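Long-range contact in VAO-type flavoprotein oxidase VAO615 (Myceliophthora thermophila, PDB 6F72), which is probably a secreted oxidoreductase that carries a bicovalently bound FAD and, once reduced, reacts rapidly with molecular oxygen, though its substrate is unknown: residues A[431-445]-A[497-510]. Sequence-based numbering, arbitrary orientation.
With NAG (2-acetamido-2-deoxy-beta-D-glucopyranose), chain G.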
ATOM      1  N   VAL A 431     -16.170  -0.177  23.046  1.00 32.25           N
ATOM      2  CA  VAL A 431     -15.802   1.039  22.300  1.00 31.71           C
ATOM      3  C   VAL A 431     -15.389   0.715  20.846  1.00 31.04           C
ATOM      4  O   VAL A 431     -15.870   1.370  19.903  1.00 30.92           O
ATOM      5  CB  VAL A 431     -14.718   1.876  23.034  1.00 31.44           C
ATOM      6  CG1 VAL A 431     -14.256   3.061  22.188  1.00 30.72           C
ATOM      7  CG2 VAL A 431     -15.229   2.354  24.386  1.00 32.26           C
ATOM      8  N   VAL A 432     -14.537  -0.302  20.673  1.00 30.72           N
ATOM      9  CA  VAL A 432     -14.135  -0.776  19.331  1.00 30.24           C
ATOM     10  C   VAL A 432     -15.376  -1.154  18.512  1.00 30.65           C
ATOM     11  O   VAL A 432     -15.537  -0.679  17.379  1.00 30.46           O
ATOM     12  CB  VAL A 432     -13.108  -1.946  19.392  1.00 29.95           C
ATOM     13  CG1 VAL A 432     -12.784  -2.482  18.000  1.00 29.26           C
ATOM     14  CG2 VAL A 432     -11.821  -1.509  20.082  1.00 29.56           C
ATOM     15  N   THR A 433     -16.255  -1.975  19.096  1.00 31.51           N
ATOM     16  CA  THR A 433     -17.504  -2.393  18.446  1.00 32.06           C
ATOM     17  C   THR A 433     -18.379  -1.184  18.084  1.00 32.39           C
ATOM     18  O   THR A 433     -18.856  -1.091  16.951  1.00 32.22           O
ATOM     19  CB  THR A 433     -18.280  -3.429  19.286  1.00 32.88           C
ATOM     20  OG1 THR A 433     -17.429  -4.551  19.549  1.00 32.78           O
ATOM     21  CG2 THR A 433     -19.515  -3.928  18.549  1.00 33.27           C
ATOM     22  N   ASP A 434     -18.538  -0.250  19.023  1.00 32.94           N
ATOM     23  CA  ASP A 434     -19.290   0.988  18.775  1.00 33.38           C
ATOM     24  C   ASP A 434     -18.709   1.861  17.646  1.00 32.78           C
ATOM     25  O   ASP A 434     -19.477   2.510  16.919  1.00 32.88           O
ATOM     26  CB  ASP A 434     -19.487   1.808  20.063  1.00 33.97           C
ATOM     27  CG  ASP A 434     -20.319   1.070  21.122  1.00 34.92           C
ATOM     28  OD1 ASP A 434     -21.090   0.139  20.790  1.00 35.24           O
ATOM     29  OD2 ASP A 434     -20.184   1.424  22.308  1.00 35.41           O
ATOM     30  N   LEU A 435     -17.381   1.870  17.489  1.00 32.29           N
ATOM     31  CA  LEU A 435     -16.741   2.538  16.335  1.00 31.82           C
ATOM     32  C   LEU A 435     -17.177   1.923  15.003  1.00 31.87           C
ATOM     33  O   LEU A 435     -17.555   2.643  14.069  1.00 31.95           O
ATOM     34  CB  LEU A 435     -15.212   2.534  16.448  1.00 31.09           C
ATOM     35  CG  LEU A 435     -14.386   3.017  15.235  1.00 30.33           C
ATOM     36  CD1 LEU A 435     -14.636   4.492  14.938  1.00 30.19           C
ATOM     37  CD2 LEU A 435     -12.899   2.719  15.431  1.00 29.61           C
ATOM     38  N   PHE A 436     -17.125   0.593  14.939  1.00 32.25           N
ATOM     39  CA  PHE A 436     -17.497  -0.187  13.758  1.00 32.48           C
ATOM     40  C   PHE A 436     -18.968  -0.012  13.376  1.00 33.63           C
ATOM     41  O   PHE A 436     -19.299  -0.014  12.188  1.00 33.20           O
ATOM     42  CB  PHE A 436     -17.177  -1.667  13.987  1.00 32.34           C
ATOM     43  CG  PHE A 436     -15.712  -2.020  13.840  1.00 31.62           C
ATOM     44  CD1 PHE A 436     -14.701  -1.045  13.963  1.00 31.01           C
ATOM     45  CD2 PHE A 436     -15.335  -3.345  13.596  1.00 31.53           C
ATOM     46  CE1 PHE A 436     -13.358  -1.386  13.832  1.00 30.59           C
ATOM     47  CE2 PHE A 436     -13.990  -3.687  13.457  1.00 31.03           C
ATOM     48  CZ  PHE A 436     -13.003  -2.708  13.590  1.00 30.47           C
ATOM     49  N   ARG A 437     -19.833   0.130  14.389  1.00 35.09           N
ATOM     50  CA  ARG A 437     -21.256   0.431  14.190  1.00 36.57           C
ATOM     51  C   ARG A 437     -21.432   1.792  13.540  1.00 37.04           C
ATOM     52  O   ARG A 437     -22.176   1.909  12.568  1.00 37.19           O
ATOM     53  CB  ARG A 437     -22.033   0.424  15.508  1.00 37.50           C
ATOM     54  CG  ARG A 437     -22.084  -0.889  16.249  1.00 38.05           C
ATOM     55  CD  ARG A 437     -22.799  -0.661  17.573  1.00 39.29           C
ATOM     56  NE  ARG A 437     -24.214  -1.005  17.486  1.00 40.10           N
ATOM     57  CZ  ARG A 437     -24.820  -1.921  18.247  1.00 41.19           C
ATOM     58  NH1 ARG A 437     -24.155  -2.595  19.186  1.00 41.53           N
ATOM     59  NH2 ARG A 437     -26.110  -2.160  18.078  1.00 42.10           N
ATOM     60  N   ASN A 438     -20.754   2.805  14.088  1.00 37.91           N
ATOM     61  CA  ASN A 438     -20.764   4.172  13.545  1.00 38.85           C
ATOM     62  C   ASN A 438     -20.313   4.274  12.071  1.00 37.19           C
ATOM     63  O   ASN A 438     -20.964   4.952  11.261  1.00 36.92           O
ATOM     64  CB  ASN A 438     -19.931   5.108  14.433  1.00 41.59           C
ATOM     65  CG  ASN A 438     -20.606   5.424  15.768  1.00 45.61           C
ATOM     66  OD1 ASN A 438     -21.607   4.807  16.146  1.00 45.67           O
ATOM     67  ND2 ASN A 438     -20.044   6.404  16.487  1.00 49.79           N
ATOM     68  N   ILE A 439     -19.215   3.590  11.735  1.00 35.46           N
ATOM     69  CA  ILE A 439     -18.693   3.546  10.360  1.00 34.04           C
ATOM     70  C   ILE A 439     -19.688   2.844   9.431  1.00 33.94           C
ATOM     71  O   ILE A 439     -19.893   3.284   8.289  1.00 33.74           O
ATOM     72  CB  ILE A 439     -17.287   2.880  10.262  1.00 33.06           C
ATOM     73  CG1 ILE A 439     -16.255   3.656  11.100  1.00 32.57           C
ATOM     74  CG2 ILE A 439     -16.841   2.792   8.799  1.00 32.38           C
ATOM     75  CD1 ILE A 439     -14.964   2.906  11.420  1.00 32.05           C
ATOM     76  N   SER A 440     -20.307   1.773   9.929  1.00 33.98           N
ATOM     77  CA  SER A 440     -21.346   1.043   9.193  1.00 34.29           C
ATOM     78  C   SER A 440     -22.588   1.884   8.811  1.00 34.70           C
ATOM     79  O   SER A 440     -23.399   1.445   7.996  1.00 35.17           O
ATOM     80  CB  SER A 440     -21.779  -0.195   9.979  1.00 34.75           C
ATOM     81  OG  SER A 440     -20.703  -1.097  10.135  1.00 33.96           O
ATOM     82  N   GLN A 441     -22.725   3.080   9.388  1.00 34.63           N
ATOM     83  CA  GLN A 441     -23.845   3.991   9.070  1.00 35.04           C
ATOM     84  C   GLN A 441     -23.473   4.977   7.961  1.00 34.40           C
ATOM     85  O   GLN A 441     -24.341   5.714   7.452  1.00 34.70           O
ATOM     86  CB  GLN A 441     -24.360   4.758  10.316  1.00 35.41           C
ATOM     87  CG  GLN A 441     -24.700   3.925  11.549  1.00 36.03           C
ATOM     88  CD  GLN A 441     -25.444   2.641  11.230  1.00 36.39           C
ATOM     89  OE1 GLN A 441     -26.540   2.664  10.676  1.00 37.07           O
ATOM     90  NE2 GLN A 441     -24.844   1.511  11.578  1.00 36.02           N
ATOM     91  N   VAL A 442     -22.190   4.987   7.605  1.00 33.27           N
ATOM     92  CA  VAL A 442     -21.650   5.888   6.590  1.00 32.67           C
ATOM     93  C   VAL A 442     -21.558   5.079   5.276  1.00 32.26           C
ATOM     94  O   VAL A 442     -20.613   4.308   5.097  1.00 31.71           O
ATOM     95  CB  VAL A 442     -20.272   6.480   7.022  1.00 32.07           C
ATOM     96  CG1 VAL A 442     -19.873   7.640   6.123  1.00 31.82           C
ATOM     97  CG2 VAL A 442     -20.298   6.952   8.472  1.00 32.32           C
ATOM     98  N   PRO A 443     -22.547   5.240   4.358  1.00 32.46           N
ATOM     99  CA  PRO A 443     -22.688   4.309   3.208  1.00 32.18           C
ATOM    100  C   PRO A 443     -21.520   4.284   2.202  1.00 31.33           C
ATOM    101  O   PRO A 443     -21.272   3.239   1.566  1.00 31.35           O
ATOM    102  CB  PRO A 443     -23.998   4.764   2.541  1.00 32.81           C
ATOM    103  CG  PRO A 443     -24.697   5.570   3.580  1.00 33.29           C
ATOM    104  CD  PRO A 443     -23.603   6.267   4.330  1.00 32.88           C
ATOM    105  N   ALA A 444     -20.804   5.401   2.064  1.00 30.60           N
ATOM    106  CA  ALA A 444     -19.593   5.424   1.227  1.00 29.92           C
ATOM    107  C   ALA A 444     -18.375   4.661   1.827  1.00 29.26           C
ATOM    108  O   ALA A 444     -17.425   4.331   1.115  1.00 28.76           O
ATOM    109  CB  ALA A 444     -19.221   6.861   0.895  1.00 29.83           C
ATOM    110  N   PHE A 445     -18.424   4.375   3.128  1.00 29.24           N
ATOM    111  CA  PHE A 445     -17.306   3.763   3.845  1.00 28.78           C
ATOM    112  C   PHE A 445     -17.635   2.384   4.426  1.00 29.00           C
ATOM    113  O   PHE A 445     -16.807   1.788   5.143  1.00 28.78           O
ATOM    114  CB  PHE A 445     -16.815   4.712   4.940  1.00 28.75           C
ATOM    115  CG  PHE A 445     -16.147   5.960   4.418  1.00 28.47           C
ATOM    116  CD1 PHE A 445     -16.903   7.055   3.982  1.00 28.72           C
ATOM    117  CD2 PHE A 445     -14.762   6.056   4.388  1.00 27.89           C
ATOM    118  CE1 PHE A 445     -16.281   8.208   3.509  1.00 28.60           C
ATOM    119  CE2 PHE A 445     -14.134   7.214   3.931  1.00 27.76           C
ATOM    120  CZ  PHE A 445     -14.893   8.288   3.484  1.00 28.07           C
ATOM    121  N   TYR A 497     -13.950  14.995   4.924  1.00 24.44           N
ATOM    122  CA  TYR A 497     -14.639  14.102   5.861  1.00 24.61           C
ATOM    123  C   TYR A 497     -13.721  12.971   6.347  1.00 24.18           C
ATOM    124  O   TYR A 497     -13.639  12.721   7.559  1.00 24.20           O
ATOM    125  CB  TYR A 497     -15.932  13.518   5.276  1.00 25.00           C
ATOM    126  CG  TYR A 497     -16.500  12.401   6.131  1.00 25.30           C
ATOM    127  CD1 TYR A 497     -17.201  12.680   7.319  1.00 25.93           C
ATOM    128  CD2 TYR A 497     -16.314  11.062   5.768  1.00 25.01           C
ATOM    129  CE1 TYR A 497     -17.693  11.643   8.117  1.00 26.30           C
ATOM    130  CE2 TYR A 497     -16.810  10.027   6.540  1.00 25.26           C
ATOM    131  CZ  TYR A 497     -17.476  10.310   7.716  1.00 25.97           C
ATOM    132  OH  TYR A 497     -17.950   9.260   8.468  1.00 26.29           O
ATOM    133  N   ALA A 498     -13.037  12.290   5.422  1.00 23.59           N
ATOM    134  CA  ALA A 498     -12.211  11.154   5.817  1.00 23.22           C
ATOM    135  C   ALA A 498     -11.082  11.586   6.777  1.00 23.10           C
ATOM    136  O   ALA A 498     -10.928  11.001   7.843  1.00 23.00           O
ATOM    137  CB  ALA A 498     -11.659  10.421   4.604  1.00 22.82           C
ATOM    138  N   ALA A 499     -10.363  12.645   6.396  1.00 23.04           N
ATOM    139  CA  ALA A 499      -9.214  13.167   7.130  1.00 23.04           C
ATOM    140  C   ALA A 499      -9.551  13.758   8.497  1.00 23.61           C
ATOM    141  O   ALA A 499      -8.843  13.487   9.463  1.00 23.66           O
ATOM    142  CB  ALA A 499      -8.483  14.204   6.293  1.00 22.83           C
ATOM    143  N   GLU A 500     -10.606  14.563   8.578  1.00 24.21           N
ATOM    144  CA  GLU A 500     -10.823  15.375   9.764  1.00 24.85           C
ATOM    145  C   GLU A 500     -12.002  14.960  10.641  1.00 25.13           C
ATOM    146  O   GLU A 500     -12.141  15.458  11.759  1.00 25.65           O
ATOM    147  CB  GLU A 500     -10.801  16.875   9.428  1.00 25.50           C
ATOM    148  CG  GLU A 500     -11.996  17.419   8.673  1.00 26.27           C
ATOM    149  CD  GLU A 500     -11.613  18.526   7.705  1.00 26.54           C
ATOM    150  OE1 GLU A 500     -10.410  18.722   7.448  1.00 26.57           O
ATOM    151  OE2 GLU A 500     -12.510  19.203   7.195  1.00 26.99           O
ATOM    152  N   THR A 501     -12.792  14.003  10.158  1.00 24.78           N
ATOM    153  CA  THR A 501     -13.918  13.470  10.907  1.00 25.09           C
ATOM    154  C   THR A 501     -13.791  11.976  11.112  1.00 24.77           C
ATOM    155  O   THR A 501     -13.767  11.524  12.259  1.00 24.99           O
ATOM    156  CB  THR A 501     -15.293  13.852  10.274  1.00 25.42           C
ATOM    157  OG1 THR A 501     -15.397  15.272  10.211  1.00 25.71           O
ATOM    158  CG2 THR A 501     -16.469  13.325  11.093  1.00 25.91           C
ATOM    159  N   LEU A 502     -13.720  11.205  10.034  1.00 24.31           N
ATOM    160  CA  LEU A 502     -13.714   9.755  10.181  1.00 24.27           C
ATOM    161  C   LEU A 502     -12.425   9.215  10.853  1.00 24.04           C
ATOM    162  O   LEU A 502     -12.515   8.433  11.817  1.00 24.22           O
ATOM    163  CB  LEU A 502     -14.009   9.036   8.864  1.00 24.00           C
ATOM    164  CG  LEU A 502     -14.065   7.503   8.932  1.00 23.93           C
ATOM    165  CD1 LEU A 502     -15.149   6.988   9.868  1.00 24.57           C
ATOM    166  CD2 LEU A 502     -14.255   6.916   7.560  1.00 23.74           C
ATOM    167  N   GLN A 503     -11.248   9.634  10.367  1.00 23.64           N
ATOM    168  CA  GLN A 503      -9.996   9.190  10.971  1.00 23.52           C
ATOM    169  C   GLN A 503      -9.862   9.569  12.467  1.00 24.03           C
ATOM    170  O   GLN A 503      -9.555   8.679  13.264  1.00 24.08           O
ATOM    171  CB  GLN A 503      -8.753   9.597  10.146  1.00 23.01           C
ATOM    172  CG  GLN A 503      -7.442   8.988  10.631  1.00 22.70           C
ATOM    173  CD  GLN A 503      -7.380   7.484  10.461  1.00 22.48           C
ATOM    174  OE1 GLN A 503      -7.312   6.995   9.342  1.00 22.12           O
ATOM    175  NE2 GLN A 503      -7.391   6.740  11.577  1.00 22.51           N
ATOM    176  N   PRO A 504     -10.085  10.862  12.853  1.00 24.53           N
ATOM    177  CA  PRO A 504     -10.040  11.164  14.300  1.00 25.12           C
ATOM    178  C   PRO A 504     -11.057  10.399  15.167  1.00 25.77           C
ATOM    179  O   PRO A 504     -10.769  10.121  16.349  1.00 26.09           O
ATOM    180  CB  PRO A 504     -10.291  12.678  14.350  1.00 25.42           C
ATOM    181  CG  PRO A 504      -9.729  13.164  13.051  1.00 24.93           C
ATOM    182  CD  PRO A 504     -10.179  12.115  12.071  1.00 24.50           C
ATOM    183  N   MET A 505     -12.222  10.068  14.606  1.00 26.16           N
ATOM    184  CA  MET A 505     -13.207   9.244  15.322  1.00 26.78           C
ATOM    185  C   MET A 505     -12.620   7.858  15.562  1.00 26.28           C
ATOM    186  O   MET A 505     -12.714   7.327  16.670  1.00 26.46           O
ATOM    187  CB  MET A 505     -14.548   9.136  14.585  1.00 27.47           C
ATOM    188  CG  MET A 505     -15.530   8.173  15.251  1.00 28.47           C
ATOM    189  SD  MET A 505     -17.189   8.086  14.547  1.00 29.87           S
ATOM    190  CE  MET A 505     -16.925   7.036  13.122  1.00 28.71           C
ATOM    191  N   MET A 506     -12.013   7.295  14.513  1.00 25.43           N
ATOM    192  CA  MET A 506     -11.313   6.009  14.586  1.00 24.94           C
ATOM    193  C   MET A 506     -10.185   6.035  15.613  1.00 24.72           C
ATOM    194  O   MET A 506     -10.024   5.081  16.384  1.00 24.74           O
ATOM    195  CB  MET A 506     -10.747   5.619  13.207  1.00 24.45           C
ATOM    196  CG  MET A 506     -11.802   5.270  12.166  1.00 24.64           C
ATOM    197  SD  MET A 506     -11.212   5.413  10.468  1.00 24.14           S
ATOM    198  CE  MET A 506      -9.900   4.193  10.488  1.00 23.68           C
ATOM    199  N   ASP A 507      -9.420   7.133  15.615  1.00 24.40           N
ATOM    200  CA  ASP A 507      -8.268   7.312  16.506  1.00 24.28           C
ATOM    201  C   ASP A 507      -8.682   7.306  17.970  1.00 24.83           C
ATOM    202  O   ASP A 507      -8.148   6.544  18.771  1.00 25.00           O
ATOM    203  CB  ASP A 507      -7.547   8.631  16.199  1.00 24.02           C
ATOM    204  CG  ASP A 507      -6.790   8.609  14.884  1.00 23.35           C
ATOM    205  OD1 ASP A 507      -6.812   7.588  14.155  1.00 22.88           O
ATOM    206  OD2 ASP A 507      -6.172   9.650  14.587  1.00 23.24           O
ATOM    207  N   ALA A 508      -9.644   8.161  18.299  1.00 25.26           N
ATOM    208  CA  ALA A 508     -10.169   8.307  19.653  1.00 25.83           C
ATOM    209  C   ALA A 508     -10.780   7.012  20.212  1.00 26.03           C
ATOM    210  O   ALA A 508     -10.690   6.753  21.428  1.00 26.39           O
ATOM    211  CB  ALA A 508     -11.188   9.447  19.697  1.00 26.33           C
ATOM    212  N   ALA A 509     -11.390   6.206  19.335  1.00 25.67           N
ATOM    213  CA  ALA A 509     -12.007   4.937  19.764  1.00 25.96           C
ATOM    214  C   ALA A 509     -11.016   3.811  20.076  1.00 25.66           C
ATOM    215  O   ALA A 509     -11.412   2.758  20.609  1.00 25.97           O
ATOM    216  CB  ALA A 509     -13.025   4.459  18.751  1.00 25.90           C
ATOM    217  N   THR A 510      -9.740   4.026  19.738  1.00 25.06           N
ATOM    218  CA  THR A 510      -8.723   2.985  19.867  1.00 24.73           C
ATOM    219  C   THR A 510      -7.376   3.526  20.414  1.00 24.55           C
ATOM    220  O   THR A 510      -6.375   3.557  19.684  1.00 24.00           O
ATOM    221  CB  THR A 510      -8.516   2.245  18.519  1.00 24.17           C
ATOM    222  OG1 THR A 510      -8.334   3.209  17.470  1.00 23.73           O
ATOM    223  CG2 THR A 510      -9.705   1.312  18.182  1.00 24.39           C
TER
HETATM  224  C1  NAG G 610     -20.504   6.878  17.771  1.00 36.63           C
HETATM  225  C2  NAG G 610     -19.258   7.395  18.520  1.00 41.26           C
HETATM  226  C3  NAG G 610     -19.554   8.464  19.596  1.00 42.52           C
HETATM  227  C4  NAG G 610     -20.666   9.445  19.193  1.00 44.22           C
HETATM  228  C5  NAG G 610     -21.897   8.641  18.752  1.00 44.19           C
HETATM  229  C6  NAG G 610     -23.110   9.504  18.409  1.00 46.41           C
HETATM  230  C7  NAG G 610     -17.339   5.841  18.846  1.00 42.38           C
HETATM  231  C8  NAG G 610     -16.893   4.616  19.592  1.00 40.21           C
HETATM  232  N2  NAG G 610     -18.591   6.242  19.115  1.00 41.39           N
HETATM  233  O3  NAG G 610     -18.375   9.218  19.891  1.00 42.99           O
HETATM  234  O4  NAG G 610     -20.958  10.368  20.256  1.00 45.12           O
HETATM  235  O5  NAG G 610     -21.529   7.870  17.594  1.00 41.42           O
HETATM  236  O6  NAG G 610     -22.881  10.195  17.172  1.00 49.07           O
HETATM  237  O7  NAG G 610     -16.587   6.410  18.064  1.00 42.91           O
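Leu435 meets Met505, Met506 and Ala509 where the helical segments 431-439 and 497-508 pack nearly antiparallel, at 163°. Leu435 CB lies 3.7 Å from Ala509 CB, and CG stays beside the same methyl. CG is anti to the backbone N (chi1 172°), which carries the fork across to the other helix. There Leu435 CD1 touches Met506 CA at 3.7 Å and Met505 CG at 3.8 Å, while Leu435 CD2 touches Met506 CA and Ala509 CB. One turn on, Ile439 CG1 meets Leu502 CD1 at 3.7 Å and Ile439 CD1 meets Met506 CG. In the turns after helix 431-439, the face of Phe445 receives the edge of the Tyr497 ring, an offset edge-to-face pair with planes at 63°. Both methyls of Val442 sit by Tyr497 OH. Asn438 is N-glycosylated: ND2 is bonded to NAG C1. The sugar's acetamide folds back over the helix pair, with NAG O7 3.5 Å from Met505 CG and NAG C8 4.0 Å from Ala509 CB. Pro478 touches both Ile439 and Met506, so the pair packs on strand 472-480 of the seven-stranded antiparallel sheet. No hydrogen bond joins the two segments; their pairing rests on apolar and aromatic packing, with the glycan bordering both helices.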